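Local coordinates for 3-oxoadipate enol-lactonase (Burkholderia xenovorans, PDB 2XUA), which probably catalyses the hydrolysis of 3-oxoadipate enol-lactone to 3-oxoadipate, a step of catechol metabolism, at residues B[10-15]-B[65-70]; B[17-22]-B[55-60]; B[95-100]-B[119-124]; B[130-135]-B[192-197]; B[209-214]-B[235-240]. All coordinates share one frame; numbering follows the deposited sequence.

Interaction 1: residues B[10-15]-B[65-70]; sequences NGTELH and HSEAPK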
# COMPACT_ATOMS: atom_id res chain seq x y z
N ASN B 10 18.45 -15.82 4.71
CA ASN B 10 19.72 -15.04 4.84
C ASN B 10 19.81 -14.35 6.21
O ASN B 10 20.34 -13.24 6.33
CB ASN B 10 19.83 -14.00 3.68
CG ASN B 10 21.28 -13.64 3.29
OD1 ASN B 10 22.23 -14.44 3.42
ND2 ASN B 10 21.44 -12.41 2.76
N GLY B 11 19.30 -15.01 7.25
CA GLY B 11 19.28 -14.45 8.60
C GLY B 11 18.35 -13.26 8.85
O GLY B 11 18.56 -12.51 9.81
N THR B 12 17.33 -13.09 8.00
CA THR B 12 16.19 -12.16 8.28
C THR B 12 14.87 -12.81 7.91
O THR B 12 14.85 -13.94 7.46
CB THR B 12 16.09 -10.93 7.32
OG1 THR B 12 17.09 -10.94 6.28
CG2 THR B 12 15.94 -9.64 8.04
N GLU B 13 13.80 -12.02 7.97
CA GLU B 13 12.47 -12.39 7.53
C GLU B 13 11.94 -11.36 6.49
O GLU B 13 11.88 -10.16 6.78
CB GLU B 13 11.54 -12.42 8.74
CG GLU B 13 10.16 -13.02 8.48
CD GLU B 13 9.34 -13.19 9.77
OE1 GLU B 13 9.85 -12.92 10.90
OE2 GLU B 13 8.16 -13.58 9.68
N LEU B 14 11.57 -11.83 5.30
CA LEU B 14 11.05 -10.94 4.26
C LEU B 14 9.59 -11.21 3.92
O LEU B 14 9.21 -12.34 3.66
CB LEU B 14 11.85 -11.07 2.97
CG LEU B 14 13.39 -10.95 3.06
CD1 LEU B 14 14.02 -11.39 1.76
CD2 LEU B 14 13.80 -9.53 3.41
N HIS B 15 8.82 -10.13 3.87
CA HIS B 15 7.46 -10.15 3.35
C HIS B 15 7.53 -10.25 1.82
O HIS B 15 8.27 -9.52 1.15
CB HIS B 15 6.69 -8.91 3.82
CG HIS B 15 5.35 -8.72 3.16
ND1 HIS B 15 4.41 -9.72 3.08
CD2 HIS B 15 4.81 -7.64 2.54
CE1 HIS B 15 3.35 -9.27 2.42
NE2 HIS B 15 3.55 -8.01 2.10
N HIS B 65 6.90 -4.59 5.31
CA HIS B 65 6.52 -5.51 6.36
C HIS B 65 7.59 -6.53 6.62
O HIS B 65 7.34 -7.55 7.28
CB HIS B 65 5.18 -6.14 6.02
CG HIS B 65 4.08 -5.15 6.13
ND1 HIS B 65 3.44 -4.89 7.32
CD2 HIS B 65 3.59 -4.25 5.23
CE1 HIS B 65 2.58 -3.90 7.16
NE2 HIS B 65 2.65 -3.50 5.90
N SER B 66 8.77 -6.27 6.11
CA SER B 66 9.86 -7.19 6.31
C SER B 66 10.55 -6.80 7.63
O SER B 66 10.32 -5.69 8.16
CB SER B 66 10.87 -7.13 5.16
OG SER B 66 10.35 -7.72 3.95
N GLU B 67 11.44 -7.66 8.11
CA GLU B 67 12.20 -7.35 9.30
C GLU B 67 13.19 -6.26 8.98
O GLU B 67 13.65 -6.15 7.84
CB GLU B 67 12.95 -8.60 9.73
CG GLU B 67 13.82 -8.47 11.00
CD GLU B 67 14.73 -9.70 11.16
OE1 GLU B 67 14.23 -10.78 11.53
OE2 GLU B 67 15.93 -9.61 10.86
N ALA B 68 13.49 -5.41 9.96
CA ALA B 68 14.68 -4.57 9.85
C ALA B 68 15.82 -5.07 10.77
O ALA B 68 15.97 -4.56 11.86
CB ALA B 68 14.34 -3.14 10.17
N PRO B 69 16.64 -6.02 10.32
CA PRO B 69 17.69 -6.48 11.23
C PRO B 69 18.79 -5.43 11.46
O PRO B 69 18.67 -4.27 11.03
CB PRO B 69 18.28 -7.70 10.50
CG PRO B 69 18.04 -7.45 9.07
CD PRO B 69 16.91 -6.43 8.94
N LYS B 70 19.83 -5.84 12.20
CA LYS B 70 20.87 -4.91 12.64
C LYS B 70 21.71 -4.49 11.45
O LYS B 70 22.23 -5.34 10.70
CB LYS B 70 21.75 -5.54 13.76
CG LYS B 70 23.08 -4.78 14.04
CD LYS B 70 23.87 -5.36 15.27
CE LYS B 70 24.76 -6.61 14.94
NZ LYS B 70 26.10 -6.32 14.27

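Interaction 2: residues B[17-22]-B[55-60]; sequences RIDGER and VLRYDT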
# COMPACT_ATOMS: atom_id res chain seq x y z
N ARG B 17 5.25 -11.30 -2.12
CA ARG B 17 3.95 -11.41 -2.82
C ARG B 17 4.10 -12.02 -4.14
O ARG B 17 4.98 -11.61 -4.88
CB ARG B 17 3.30 -10.04 -2.95
CG ARG B 17 1.91 -10.05 -3.54
CD ARG B 17 1.18 -8.73 -3.17
NE ARG B 17 0.76 -8.67 -1.75
CZ ARG B 17 0.16 -7.63 -1.19
NH1 ARG B 17 -0.08 -6.53 -1.88
NH2 ARG B 17 -0.13 -7.65 0.07
N ILE B 18 3.25 -13.00 -4.45
CA ILE B 18 3.32 -13.67 -5.77
C ILE B 18 2.05 -13.37 -6.66
O ILE B 18 0.90 -13.40 -6.16
CB ILE B 18 3.48 -15.20 -5.59
CG1 ILE B 18 4.80 -15.54 -4.90
CG2 ILE B 18 3.34 -15.96 -6.95
CD1 ILE B 18 4.98 -17.01 -4.49
N ASP B 19 2.23 -13.04 -7.94
CA ASP B 19 1.08 -12.93 -8.84
C ASP B 19 1.33 -13.78 -10.09
O ASP B 19 2.46 -14.15 -10.37
CB ASP B 19 0.83 -11.46 -9.24
CG ASP B 19 0.46 -10.59 -8.06
OD1 ASP B 19 -0.78 -10.39 -7.86
OD2 ASP B 19 1.39 -10.08 -7.35
N GLY B 20 0.25 -14.08 -10.84
CA GLY B 20 0.30 -15.03 -11.93
C GLY B 20 0.03 -16.42 -11.33
O GLY B 20 -0.08 -16.57 -10.13
N GLU B 21 -0.08 -17.45 -12.16
CA GLU B 21 -0.47 -18.79 -11.65
C GLU B 21 0.77 -19.42 -11.01
O GLU B 21 1.67 -19.78 -11.73
CB GLU B 21 -0.93 -19.62 -12.85
CG GLU B 21 -2.43 -19.95 -12.90
CD GLU B 21 -3.36 -18.81 -12.47
OE1 GLU B 21 -4.08 -18.97 -11.43
OE2 GLU B 21 -3.37 -17.76 -13.16
N ARG B 22 0.85 -19.55 -9.70
CA ARG B 22 2.18 -19.74 -9.05
C ARG B 22 2.82 -21.14 -9.34
O ARG B 22 4.07 -21.29 -9.38
CB ARG B 22 2.22 -19.19 -7.59
CG ARG B 22 2.47 -20.05 -6.31
CD ARG B 22 3.62 -20.98 -6.44
NE ARG B 22 4.56 -21.17 -5.32
CZ ARG B 22 5.81 -21.57 -5.59
NH1 ARG B 22 6.15 -21.77 -6.86
NH2 ARG B 22 6.74 -21.77 -4.65
N VAL B 55 5.15 -13.66 -11.10
CA VAL B 55 5.71 -12.48 -10.47
C VAL B 55 5.99 -12.62 -9.01
O VAL B 55 5.11 -12.95 -8.20
CB VAL B 55 4.82 -11.24 -10.69
CG1 VAL B 55 5.59 -9.99 -10.16
CG2 VAL B 55 4.50 -11.08 -12.22
N LEU B 56 7.23 -12.35 -8.63
CA LEU B 56 7.59 -12.23 -7.25
C LEU B 56 7.98 -10.82 -6.89
O LEU B 56 8.91 -10.23 -7.52
CB LEU B 56 8.79 -13.17 -6.98
CG LEU B 56 9.39 -13.17 -5.59
CD1 LEU B 56 8.28 -13.54 -4.54
CD2 LEU B 56 10.60 -14.17 -5.51
N ARG B 57 7.31 -10.28 -5.87
CA ARG B 57 7.70 -9.00 -5.25
C ARG B 57 8.04 -9.25 -3.80
O ARG B 57 7.54 -10.23 -3.19
CB ARG B 57 6.52 -8.02 -5.29
CG ARG B 57 6.28 -7.49 -6.69
CD ARG B 57 5.04 -6.54 -6.59
NE ARG B 57 3.81 -7.33 -6.56
CZ ARG B 57 2.60 -6.89 -6.14
NH1 ARG B 57 2.46 -5.69 -5.63
NH2 ARG B 57 1.51 -7.65 -6.24
N TYR B 58 8.81 -8.35 -3.19
CA TYR B 58 9.15 -8.53 -1.81
C TYR B 58 9.49 -7.17 -1.21
O TYR B 58 9.78 -6.22 -1.93
CB TYR B 58 10.32 -9.56 -1.67
CG TYR B 58 11.65 -9.02 -2.13
CD1 TYR B 58 12.61 -8.59 -1.20
CD2 TYR B 58 11.97 -8.98 -3.48
CE1 TYR B 58 13.85 -8.04 -1.64
CE2 TYR B 58 13.19 -8.46 -3.92
CZ TYR B 58 14.11 -7.97 -3.00
OH TYR B 58 15.30 -7.47 -3.44
N ASP B 59 9.41 -7.09 0.11
CA ASP B 59 9.88 -5.92 0.83
C ASP B 59 11.34 -6.15 1.18
O ASP B 59 11.70 -7.08 1.92
CB ASP B 59 9.03 -5.67 2.08
CG ASP B 59 7.65 -5.07 1.72
OD1 ASP B 59 7.48 -4.66 0.59
OD2 ASP B 59 6.74 -4.98 2.56
N THR B 60 12.18 -5.28 0.64
CA THR B 60 13.63 -5.34 0.95
C THR B 60 13.82 -5.29 2.47
O THR B 60 13.04 -4.68 3.18
CB THR B 60 14.31 -4.14 0.27
OG1 THR B 60 14.09 -4.19 -1.15
CG2 THR B 60 15.87 -4.13 0.54
O HOH W 1 3.96 -10.14 -7.16

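Interaction 3: residues B[95-100]-B[119-124]; sequences NFCGLS and RVALCN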
# COMPACT_ATOMS: atom_id res chain seq x y z
N ASN B 95 13.91 -13.67 -14.57
CA ASN B 95 14.07 -12.31 -14.98
C ASN B 95 14.07 -11.42 -13.74
O ASN B 95 13.55 -11.78 -12.67
CB ASN B 95 12.97 -11.91 -15.99
CG ASN B 95 12.95 -12.83 -17.19
OD1 ASN B 95 12.23 -13.84 -17.21
ND2 ASN B 95 13.79 -12.53 -18.16
N PHE B 96 14.69 -10.26 -13.86
CA PHE B 96 14.85 -9.41 -12.71
C PHE B 96 14.70 -8.00 -13.20
O PHE B 96 15.28 -7.61 -14.23
CB PHE B 96 16.23 -9.61 -12.06
CG PHE B 96 16.41 -8.85 -10.75
CD1 PHE B 96 16.15 -9.47 -9.54
CD2 PHE B 96 16.85 -7.51 -10.75
CE1 PHE B 96 16.32 -8.75 -8.32
CE2 PHE B 96 16.96 -6.79 -9.55
CZ PHE B 96 16.75 -7.40 -8.37
N CYS B 97 13.91 -7.23 -12.45
CA CYS B 97 13.65 -5.81 -12.75
C CYS B 97 13.69 -5.10 -11.43
O CYS B 97 12.86 -5.34 -10.54
CB CYS B 97 12.26 -5.62 -13.41
SG CYS B 97 11.79 -3.88 -13.76
N GLY B 98 14.65 -4.20 -11.31
CA GLY B 98 14.88 -3.50 -10.04
C GLY B 98 15.00 -2.04 -10.33
O GLY B 98 15.47 -1.66 -11.41
N LEU B 99 14.50 -1.24 -9.40
CA LEU B 99 14.51 0.19 -9.55
C LEU B 99 15.38 0.80 -8.45
O LEU B 99 15.22 0.49 -7.31
CB LEU B 99 13.10 0.78 -9.51
CG LEU B 99 12.98 2.24 -10.01
CD1 LEU B 99 11.69 2.48 -10.79
CD2 LEU B 99 13.12 3.26 -8.92
N SER B 100 16.30 1.69 -8.88
CA SER B 100 17.30 2.32 -8.01
C SER B 100 18.18 1.35 -7.22
O SER B 100 18.90 0.60 -7.84
CB SER B 100 16.71 3.46 -7.14
OG SER B 100 17.84 4.29 -6.78
N ARG B 119 17.14 -12.39 -17.78
CA ARG B 119 17.28 -11.07 -18.41
C ARG B 119 17.11 -10.04 -17.28
O ARG B 119 16.45 -10.31 -16.21
CB ARG B 119 16.28 -10.83 -19.57
CG ARG B 119 16.46 -11.67 -20.81
CD ARG B 119 15.76 -11.09 -22.06
NE ARG B 119 16.36 -11.66 -23.27
CZ ARG B 119 16.48 -11.07 -24.48
NH1 ARG B 119 15.99 -9.84 -24.70
NH2 ARG B 119 17.09 -11.72 -25.48
N VAL B 120 17.80 -8.90 -17.41
CA VAL B 120 17.78 -7.98 -16.28
C VAL B 120 17.29 -6.63 -16.80
O VAL B 120 17.68 -6.26 -17.88
CB VAL B 120 19.17 -7.97 -15.59
CG1 VAL B 120 20.14 -7.03 -16.29
CG2 VAL B 120 19.07 -7.68 -14.12
N ALA B 121 16.36 -5.95 -16.10
CA ALA B 121 15.95 -4.60 -16.45
C ALA B 121 16.46 -3.72 -15.28
O ALA B 121 16.04 -3.90 -14.13
CB ALA B 121 14.40 -4.47 -16.59
N LEU B 122 17.33 -2.75 -15.56
CA LEU B 122 17.98 -2.05 -14.48
C LEU B 122 17.49 -0.59 -14.54
O LEU B 122 17.88 0.19 -15.43
CB LEU B 122 19.51 -2.14 -14.64
CG LEU B 122 20.05 -3.58 -14.72
CD1 LEU B 122 21.47 -3.53 -15.34
CD2 LEU B 122 20.15 -4.17 -13.34
N CYS B 123 16.62 -0.24 -13.61
CA CYS B 123 15.77 0.94 -13.81
C CYS B 123 16.10 2.07 -12.81
O CYS B 123 16.30 1.82 -11.62
CB CYS B 123 14.31 0.55 -13.67
SG CYS B 123 13.85 -0.78 -14.87
N ASN B 124 16.18 3.29 -13.32
CA ASN B 124 16.53 4.46 -12.52
C ASN B 124 17.64 4.16 -11.57
O ASN B 124 17.52 4.35 -10.41
CB ASN B 124 15.27 4.97 -11.78
CG ASN B 124 14.26 5.50 -12.71
OD1 ASN B 124 14.42 6.63 -13.25
ND2 ASN B 124 13.25 4.68 -13.02

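Interaction 4: residues B[130-135]-B[192-197]; sequences GSPEVW and AIDAAD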
# COMPACT_ATOMS: atom_id res chain seq x y z
N GLY B 130 24.80 7.71 -6.16
CA GLY B 130 25.06 8.87 -5.31
C GLY B 130 26.51 8.91 -4.82
O GLY B 130 27.42 8.54 -5.56
N SER B 131 26.69 9.31 -3.58
CA SER B 131 28.08 9.59 -3.06
C SER B 131 28.02 9.72 -1.55
O SER B 131 26.91 9.83 -1.00
CB SER B 131 28.57 10.90 -3.66
OG SER B 131 27.82 11.93 -3.07
N PRO B 132 29.20 9.72 -0.85
CA PRO B 132 29.14 9.76 0.60
C PRO B 132 28.48 11.06 1.10
O PRO B 132 27.81 11.06 2.14
CB PRO B 132 30.60 9.67 1.01
CG PRO B 132 31.24 8.86 -0.17
CD PRO B 132 30.56 9.41 -1.36
N GLU B 133 28.65 12.15 0.33
CA GLU B 133 28.09 13.48 0.67
C GLU B 133 26.56 13.45 0.69
O GLU B 133 25.91 14.28 1.35
CB GLU B 133 28.61 14.59 -0.28
CG GLU B 133 30.14 14.90 -0.20
CD GLU B 133 31.07 13.72 -0.56
OE1 GLU B 133 30.76 12.99 -1.54
OE2 GLU B 133 32.13 13.52 0.14
N VAL B 134 25.97 12.46 0.01
CA VAL B 134 24.50 12.34 0.03
C VAL B 134 24.11 11.36 1.14
O VAL B 134 23.30 11.67 1.98
CB VAL B 134 23.90 11.90 -1.36
CG1 VAL B 134 22.36 11.71 -1.24
CG2 VAL B 134 24.14 12.96 -2.40
N TRP B 135 24.74 10.20 1.17
CA TRP B 135 24.26 9.08 1.96
C TRP B 135 24.60 9.18 3.41
O TRP B 135 23.90 8.61 4.27
CB TRP B 135 24.85 7.78 1.43
CG TRP B 135 24.30 7.40 0.07
CD1 TRP B 135 25.00 7.23 -1.07
CD2 TRP B 135 22.92 7.17 -0.26
NE1 TRP B 135 24.16 6.90 -2.10
CE2 TRP B 135 22.87 6.88 -1.63
CE3 TRP B 135 21.71 7.17 0.47
CZ2 TRP B 135 21.69 6.58 -2.29
CZ3 TRP B 135 20.52 6.85 -0.18
CH2 TRP B 135 20.52 6.56 -1.54
N ALA B 192 24.41 0.50 2.89
CA ALA B 192 24.64 -0.46 1.81
C ALA B 192 24.88 0.11 0.44
O ALA B 192 25.76 -0.39 -0.30
CB ALA B 192 23.51 -1.55 1.76
N ILE B 193 24.02 1.04 0.01
CA ILE B 193 24.12 1.61 -1.32
C ILE B 193 25.45 2.43 -1.42
O ILE B 193 26.17 2.35 -2.42
CB ILE B 193 22.91 2.52 -1.60
CG1 ILE B 193 21.58 1.69 -1.59
CG2 ILE B 193 23.11 3.31 -2.87
CD1 ILE B 193 20.39 2.57 -1.11
N ASP B 194 25.75 3.19 -0.37
CA ASP B 194 26.95 4.10 -0.42
C ASP B 194 28.22 3.25 -0.57
O ASP B 194 29.16 3.64 -1.29
CB ASP B 194 27.01 4.98 0.86
CG ASP B 194 28.07 6.11 0.76
OD1 ASP B 194 28.34 6.59 -0.36
OD2 ASP B 194 28.61 6.51 1.80
N ALA B 195 28.23 2.07 0.06
CA ALA B 195 29.41 1.19 0.03
C ALA B 195 29.56 0.38 -1.25
O ALA B 195 30.65 -0.08 -1.57
CB ALA B 195 29.41 0.30 1.22
N ALA B 196 28.48 0.20 -1.99
CA ALA B 196 28.48 -0.63 -3.18
C ALA B 196 28.91 0.16 -4.37
O ALA B 196 28.26 1.10 -4.83
CB ALA B 196 27.07 -1.24 -3.44
N ASP B 197 30.03 -0.24 -4.92
CA ASP B 197 30.44 0.36 -6.17
C ASP B 197 30.63 -0.82 -7.08
O ASP B 197 31.65 -1.55 -7.00
CB ASP B 197 31.71 1.18 -5.97
CG ASP B 197 32.21 1.76 -7.25
OD1 ASP B 197 31.65 1.46 -8.33
OD2 ASP B 197 33.22 2.48 -7.17

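Interaction 5: residues B[209-214]-B[235-240]; sequences ALVISG and ARYVEL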
# COMPACT_ATOMS: atom_id res chain seq x y z
N ALA B 209 20.57 -7.29 -21.06
CA ALA B 209 20.20 -6.24 -20.12
C ALA B 209 19.46 -5.10 -20.82
O ALA B 209 19.65 -4.84 -22.03
CB ALA B 209 21.41 -5.72 -19.30
N LEU B 210 18.52 -4.51 -20.08
CA LEU B 210 17.84 -3.28 -20.48
C LEU B 210 18.15 -2.23 -19.39
O LEU B 210 18.05 -2.50 -18.20
CB LEU B 210 16.33 -3.50 -20.56
CG LEU B 210 15.44 -2.26 -20.52
CD1 LEU B 210 15.62 -1.45 -21.86
CD2 LEU B 210 13.95 -2.61 -20.31
N VAL B 211 18.53 -1.04 -19.79
CA VAL B 211 18.72 0.01 -18.78
C VAL B 211 17.66 1.06 -19.04
O VAL B 211 17.57 1.52 -20.14
CB VAL B 211 20.12 0.64 -18.80
CG1 VAL B 211 20.21 1.84 -17.75
CG2 VAL B 211 21.19 -0.37 -18.51
N ILE B 212 16.82 1.39 -18.05
CA ILE B 212 15.82 2.43 -18.17
C ILE B 212 16.29 3.57 -17.25
O ILE B 212 16.69 3.32 -16.11
CB ILE B 212 14.39 1.95 -17.73
CG1 ILE B 212 13.77 1.05 -18.79
CG2 ILE B 212 13.45 3.10 -17.55
CD1 ILE B 212 12.49 0.37 -18.32
N SER B 213 16.27 4.79 -17.76
CA SER B 213 16.66 5.96 -16.97
C SER B 213 15.58 7.08 -17.20
O SER B 213 14.86 7.06 -18.22
CB SER B 213 18.06 6.46 -17.34
OG SER B 213 19.08 5.54 -16.99
N GLY B 214 15.45 8.01 -16.26
CA GLY B 214 14.45 9.09 -16.36
C GLY B 214 15.20 10.38 -16.73
O GLY B 214 16.23 10.72 -16.13
N ALA B 235 23.77 -4.72 -23.90
CA ALA B 235 22.73 -4.02 -23.11
C ALA B 235 22.02 -3.00 -23.97
O ALA B 235 22.58 -2.53 -24.95
CB ALA B 235 23.36 -3.35 -21.90
N ARG B 236 20.80 -2.66 -23.65
CA ARG B 236 20.15 -1.62 -24.40
C ARG B 236 19.68 -0.51 -23.47
O ARG B 236 19.40 -0.79 -22.31
CB ARG B 236 18.98 -2.16 -25.15
CG ARG B 236 18.47 -1.13 -26.17
CD ARG B 236 16.98 -1.05 -26.29
NE ARG B 236 16.33 -2.34 -26.10
CZ ARG B 236 15.01 -2.47 -26.04
NH1 ARG B 236 14.23 -1.41 -26.21
NH2 ARG B 236 14.47 -3.66 -25.87
N TYR B 237 19.60 0.73 -23.95
CA TYR B 237 19.30 1.91 -23.10
C TYR B 237 17.97 2.55 -23.54
O TYR B 237 17.75 2.73 -24.70
CB TYR B 237 20.47 2.94 -23.10
CG TYR B 237 20.12 4.21 -22.36
CD1 TYR B 237 20.26 4.31 -20.95
CD2 TYR B 237 19.62 5.32 -23.05
CE1 TYR B 237 19.92 5.48 -20.26
CE2 TYR B 237 19.28 6.49 -22.39
CZ TYR B 237 19.41 6.57 -21.00
OH TYR B 237 19.06 7.76 -20.39
N VAL B 238 17.08 2.85 -22.61
CA VAL B 238 15.81 3.53 -22.93
C VAL B 238 15.57 4.62 -21.87
O VAL B 238 15.71 4.39 -20.67
CB VAL B 238 14.55 2.56 -22.91
CG1 VAL B 238 13.28 3.33 -23.11
CG2 VAL B 238 14.61 1.51 -24.02
N GLU B 239 15.20 5.80 -22.33
CA GLU B 239 15.08 6.93 -21.46
C GLU B 239 13.63 7.38 -21.51
O GLU B 239 13.06 7.54 -22.57
CB GLU B 239 16.07 8.06 -21.87
CG GLU B 239 16.01 9.25 -20.97
CD GLU B 239 17.10 10.27 -21.31
OE1 GLU B 239 18.24 9.86 -21.56
OE2 GLU B 239 16.81 11.47 -21.33
N LEU B 240 13.03 7.52 -20.34
CA LEU B 240 11.65 7.91 -20.24
C LEU B 240 11.53 9.32 -19.71
O LEU B 240 12.37 9.75 -18.93
CB LEU B 240 10.94 6.96 -19.27
CG LEU B 240 10.91 5.48 -19.62
CD1 LEU B 240 10.23 4.75 -18.42
CD2 LEU B 240 10.11 5.25 -20.93

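Interaction 1: residues B[10-15]-B[65-70]
H15 and H65 meet as an offset edge-to-face pair where strand 12-19 of the alpha/beta hydrolase sheet is flanked by the irregular loop that follows strand 54-58. The edge of H65 is turned toward the face of H15, with the ring planes 83° apart and the centroids separated by 5.8 Å. The two side chains nevertheless lie side by side and point the same way, and CB of H65 comes 3.8 Å from CD2 of H15. Flat rings suit this place, because H65 can stack on H65 of the second subunit and meet that subunit's H15 edge-to-face while ND1 of H15 still bonds P5 O. S66 points toward the strand. Its OG lies anti to the carbonyl carbon (chi1 -72°) and accepts the backbone N-H of H15, N to OG 2.9 Å. The same hydroxyl also bonds D59 O, and a small side chain with both donor and acceptor character is what such a junction needs. E67 extends past the strand with CG anti to its backbone N, its CB packed 4.2 Å from CB of E13. The side chains of T12 and P69 cross at about a right angle, though the fine placement of the T12 methyl is uncertain. Between these side chains the backbone N-H of E67 reaches E13 O at 2.9 Å, almost perfectly straight at 179°.

Interaction 2: residues B[17-22]-B[55-60]
R57 reaches across strand 17-19 to D19 and R17, making its contacts at CB and again at the guanidinium end. CB sits 3.9 Å from R17 O. CG is anti to the carbonyl carbon (chi1 -73°), and the chain bends at chi3. NE gives its hydrogen to water 1 at 2.9 Å, and this water also bonds R17 O and D19 OD2, although more acceptors surround it than it has protons. CZ lies 3.8 Å from CD of R17, which rests over one face of the guanidinium and cushions its charged plane. The backbones beneath form an antiparallel pair in the alpha/beta hydrolase sheet: R17 with R57 and D19 with V55 are hydrogen-bonded pairs, and I18 with L56 is the non-hydrogen-bonded pair between them. Aliphatic residues fit that last pair because I18 packs on W28 and L56 on L85 of helix 75-88; CG1 of I18 stands 4.0 Å from CD1 of L56. On the other face R57 ends in a salt bridge, NH2 to D19 OD2 2.7 Å at 170°. OD2 is met on its syn side and lies in the guanidinium plane. NH1 bonds L39 O. D176 of the second subunit takes NH2 of R57 with one carboxylate oxygen and NH1 of R17 with the other, a shared counter-ion that probably eases the repulsion between the two arginines.

Interaction 3: residues B[95-100]-B[119-124]
The beta-alpha-beta unit that carries the probable nucleophile elbow of this alpha/beta hydrolase brings N95 to S100 alongside R119 to N124, two parallel strands joined through helix 101-112. Their backbones alternate donor and acceptor: A121 N donates to F96 O at 2.7 Å, A121 O then receives G98 N, and G98 O in turn receives C123 N. The last bond, S100 N to C123 O at 2.7 Å, holds the start of the elbow just where the strand stops. On one face C97, A121 and C123 are small or sulphur-bearing, and L99 follows them. SG of C97 lies 3.9 Å from both A121 CB and C123 SG, and F254 of helix 251-263 packs on the two cysteines, compact residues that let the helix come close. On the opposite face F96, with CG anti to its backbone N (chi1 -173°), runs beside V120, F96 CB to V120 CG2 4.0 Å, and meets T105 and L109 of helix 101-112. Its ring also passes over G98: a CB there would come only 2.9 Å from F96 CE2, consistent with glycine at this position of the probable GxSxG elbow. S100 has the strained backbone of such an elbow, phi 55° and psi -116°, and its side chain is about 5 Å from the bound laevulinic acid. With five backbone bonds fixing both strands, the serine is presented from a firm base, consistent with its probable role as nucleophile in a Ser-His-Asp triad with H244 and D217.

Interaction 4: residues B[130-135]-B[192-197]
I193 is the first residue of segment 192-197 to touch W135. Its CG2 lies obliquely by the NE1, CE2 and CZ2 side of the indole, nearest CZ2 at 3.6 Å, and CD1 of I193 reaches CH2 of W135 at 4.0 Å. CB stands over one ring face, displaced toward the rim, so a branched aliphatic side chain fits well against the broad, flat indole. D194 follows, its backbone N above a face of the same ring. CG lies anti to that N (chi1 -169°), carrying the carboxylate past the tryptophan in the opposite sense, with CB 3.6 Å from W135 CD1. OD1 then arrives beside the first turn of helix 132-145, 3.3 Å from P132 N; proline has no hydrogen to offer there, and the contact is not a hydrogen bond. OD2 comes 3.5 Å from P132 CA. An acidic group at a helix start is probably favoured by the helix dipole, and OD1 forms a salt bridge with R128. Further on, A196 N bonds I193 O at 3.2 Å, and D197 pairs with R199. W135 is held by a bond from NE1 to I129 O, and its side chain lies about 4 Å from the bound laevulinic acid. The two helices belong to the cap inserted between strands 117-123 and 209-214; I193 rests on M101 and L104 of helix 101-112, while A192 and A196 face helix 75-88.

Interaction 5: residues B[209-214]-B[235-240]
I212 and L240 meet with V238 and L210 on one face of the last two strands of the alpha/beta hydrolase sheet, the parallel pair of a beta-alpha-beta unit connected by helix 222-231. CG2 of I212 lies 3.7 Å from CD1 of L240, the two side chains crossing at a slant. Next along, CD1 of L210 reaches CG2 of V238 at 3.8 Å. Branched aliphatic residues suit this face because helix 251-263 closes over it, T257 and F261 against L210 and V258 against I212. Beneath the side chains the backbones pair in regular alternation. V211 N gives its hydrogen to R236 O, V211 O receives V238 N at 2.8 Å, and S213 O receives L240 N. On the reverse face V211, its CG1 anti to the backbone N (chi1 176°), touches the tyrosine, V211 CG1 to Y237 CD1 4.0 Å, and packs against L228 of helix 222-231. Toward the margins the character changes. On the outermost strand L210 CD1 sits over one face of the R236 guanidinium, 4.3 Å from CZ, and NH2 of R236 forms a salt bridge with E264, though a crystal neighbour may influence this bent chain. At the other end OG of S213 approaches the edge of the Y237 ring near its plane, 3.4 Å from CE1, where a small side chain fits beside the tyrosine. Y237 OH finally donates to OE1 of E239 at 2.5 Å, meeting the carboxylate oxygen on its anti side.

Overall arrangement
Interactions 1, 2, 3 and 5 all reach the single central sheet, while interaction 4 belongs to the cap. Interaction 2 is nested within the loop closed by interaction 1, and they touch where H65 N meets D59 OD2 at 2.8 Å, a probable hydrogen bond; both also reach the second subunit. Interactions 3 and 5, with centres about 9 Å apart, are stitched together by neighbouring strands, L122 N to L210 O at 2.7 Å. Interactions 1 and 5 lie on opposite sides of the chain's centre, their centres about 31 Å apart. Laevulinic acid is approached by S100 of interaction 3 and W135 of interaction 4; the nearest atoms of these two interactions are about 6 Å apart, consistent with a pocket between sheet and cap.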